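Long-range contact in inosine-uridine preferring nucleoside hydrolase (Gardnerella vaginalis 315-A, PDB 6BA1), which belongs to the nucleoside hydrolase family and carries a calcium ion in an alpha/beta fold built round a mainly parallel sheet: residues D124-P129 with I150-L155. Numbering follows the deposited sequence.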
loop_
_atom_site.group_PDB
_atom_site.type_symbol
_atom_site.label_atom_id
_atom_site.label_comp_id
_atom_site.label_asym_id
_atom_site.label_seq_id
_atom_site.Cartn_x
_atom_site.Cartn_y
_atom_site.Cartn_z
ATOM N N ASP A 124 2.826 25.979 15.604
ATOM C CA ASP A 124 1.384 26.245 15.576
ATOM C C ASP A 124 0.824 26.250 14.147
ATOM O O ASP A 124 -0.398 26.210 13.977
ATOM C CB ASP A 124 1.057 27.578 16.271
ATOM C CG ASP A 124 1.438 27.591 17.751
ATOM O OD1 ASP A 124 1.542 26.504 18.364
ATOM O OD2 ASP A 124 1.629 28.703 18.303
ATOM N N LEU A 125 1.699 26.301 13.134
ATOM C CA LEU A 125 1.268 26.326 11.727
ATOM C C LEU A 125 0.916 24.941 11.186
ATOM O O LEU A 125 1.634 23.974 11.425
ATOM C CB LEU A 125 2.343 26.952 10.825
ATOM C CG LEU A 125 1.992 27.093 9.333
ATOM C CD1 LEU A 125 0.877 28.095 9.120
ATOM C CD2 LEU A 125 3.225 27.478 8.535
ATOM N N VAL A 126 -0.176 24.884 10.427
ATOM C CA VAL A 126 -0.653 23.667 9.785
ATOM C C VAL A 126 -0.942 23.976 8.315
ATOM O O VAL A 126 -1.814 24.781 8.024
ATOM C CB VAL A 126 -1.937 23.140 10.472
ATOM C CG1 VAL A 126 -2.402 21.832 9.818
ATOM C CG2 VAL A 126 -1.713 22.965 11.971
ATOM N N TYR A 127 -0.207 23.348 7.401
ATOM C CA TYR A 127 -0.349 23.583 5.958
ATOM C C TYR A 127 -1.083 22.404 5.326
ATOM O O TYR A 127 -0.633 21.288 5.441
ATOM C CB TYR A 127 1.042 23.791 5.350
ATOM C CG TYR A 127 1.105 23.895 3.840
ATOM C CD1 TYR A 127 0.834 25.084 3.174
ATOM C CD2 TYR A 127 1.494 22.803 3.079
ATOM C CE1 TYR A 127 0.922 25.175 1.785
ATOM C CE2 TYR A 127 1.588 22.874 1.700
ATOM C CZ TYR A 127 1.303 24.055 1.052
ATOM O OH TYR A 127 1.418 24.076 -0.322
ATOM N N VAL A 128 -2.206 22.663 4.665
ATOM C CA VAL A 128 -3.124 21.617 4.190
ATOM C C VAL A 128 -3.361 21.781 2.689
ATOM O O VAL A 128 -4.332 22.401 2.278
ATOM C CB VAL A 128 -4.454 21.674 4.970
ATOM C CG1 VAL A 128 -5.493 20.703 4.407
ATOM C CG2 VAL A 128 -4.196 21.401 6.444
ATOM N N PRO A 129 -2.460 21.230 1.863
ATOM C CA PRO A 129 -2.539 21.355 0.409
ATOM C C PRO A 129 -3.413 20.308 -0.241
ATOM O O PRO A 129 -3.107 19.136 -0.149
ATOM C CB PRO A 129 -1.086 21.165 -0.023
ATOM C CG PRO A 129 -0.539 20.247 1.002
ATOM C CD PRO A 129 -1.222 20.559 2.284
ATOM N N ILE A 150 8.105 23.633 10.816
ATOM C CA ILE A 150 6.641 23.574 10.621
ATOM C C ILE A 150 5.965 22.569 11.568
ATOM O O ILE A 150 6.557 21.546 11.934
ATOM C CB ILE A 150 6.251 23.279 9.147
ATOM C CG1 ILE A 150 4.773 23.618 8.887
ATOM C CG2 ILE A 150 6.541 21.838 8.763
ATOM C CD1 ILE A 150 4.392 23.651 7.422
ATOM N N GLY A 151 4.731 22.889 11.960
ATOM C CA GLY A 151 3.946 22.056 12.864
ATOM C C GLY A 151 3.546 20.748 12.226
ATOM O O GLY A 151 3.975 19.699 12.681
ATOM N N LYS A 152 2.714 20.824 11.192
ATOM C CA LYS A 152 2.357 19.659 10.390
ATOM C C LYS A 152 1.780 20.001 9.016
ATOM O O LYS A 152 1.109 20.990 8.855
ATOM C CB LYS A 152 1.385 18.734 11.146
ATOM C CG LYS A 152 0.042 19.330 11.515
ATOM C CD LYS A 152 -0.822 18.280 12.194
ATOM C CE LYS A 152 -2.250 18.737 12.427
ATOM N NZ LYS A 152 -3.150 17.554 12.615
ATOM N N ILE A 153 2.072 19.150 8.039
ATOM C CA ILE A 153 1.464 19.195 6.717
ATOM C C ILE A 153 0.452 18.054 6.637
ATOM O O ILE A 153 0.717 16.974 7.144
ATOM C CB ILE A 153 2.530 19.063 5.609
ATOM C CG1 ILE A 153 3.506 20.241 5.670
ATOM C CG2 ILE A 153 1.875 18.974 4.236
ATOM C CD1 ILE A 153 4.796 20.036 4.930
ATOM N N VAL A 154 -0.703 18.295 6.028
ATOM C CA VAL A 154 -1.768 17.291 5.914
ATOM C C VAL A 154 -2.421 17.415 4.544
ATOM O O VAL A 154 -3.393 18.133 4.386
ATOM C CB VAL A 154 -2.835 17.437 7.037
ATOM C CG1 VAL A 154 -3.924 16.379 6.900
ATOM C CG2 VAL A 154 -2.197 17.377 8.417
ATOM N N LEU A 155 -1.879 16.713 3.557
ATOM C CA LEU A 155 -2.328 16.852 2.165
ATOM C C LEU A 155 -3.484 15.933 1.811
ATOM O O LEU A 155 -3.751 14.964 2.518
ATOM C CB LEU A 155 -1.164 16.590 1.205
ATOM C CG LEU A 155 -0.694 15.138 1.044
ATOM C CD1 LEU A 155 -1.245 14.499 -0.229
ATOM C CD2 LEU A 155 0.821 15.041 1.053
#
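Ile153 flanks Tyr127 on one face of the central sheet, its CG2 approaching the rim of the tyrosine ring 4.0 Å from Tyr127 CD2. With chi1 at -63°, CG1 stands anti to the carbonyl carbon and CG2 anti to the backbone N, where this methyl also meets Pro129 CD, the residue before the calcium ligand Thr130. Ile150, just past helix 146-149, brings its CD1 to 3.9 Å from Tyr127 CB and also meets Leu125 CD2. Helix 110-121 packs on Leu125, Tyr127 and Ile150, and helix 134-142 on Tyr127 and Ile153. On the other face Val126 and Lys152 leave the sheet together, Lys152 CG packing 3.9 Å from Val126 CG1 before the extended chain carries NZ to a hydrogen bond with Ala255 O in helix 247-256. Between these faces runs the parallel ladder: Tyr127 N gives a hydrogen bond to Lys152 O (3.1 Å), and Val154 N one to Tyr127 O (3.1 Å), while Lys152 N to Leu125 O is weak at 3.3 Å. Tyr127 OH makes a hydrogen bond with Asp10 OD1 on strand 6-11. Polar backbone bonds thus set the register between largely apolar side-chain layers, whose polar ends, Tyr127 OH and Lys152 NZ, are satisfied outside the strand pair.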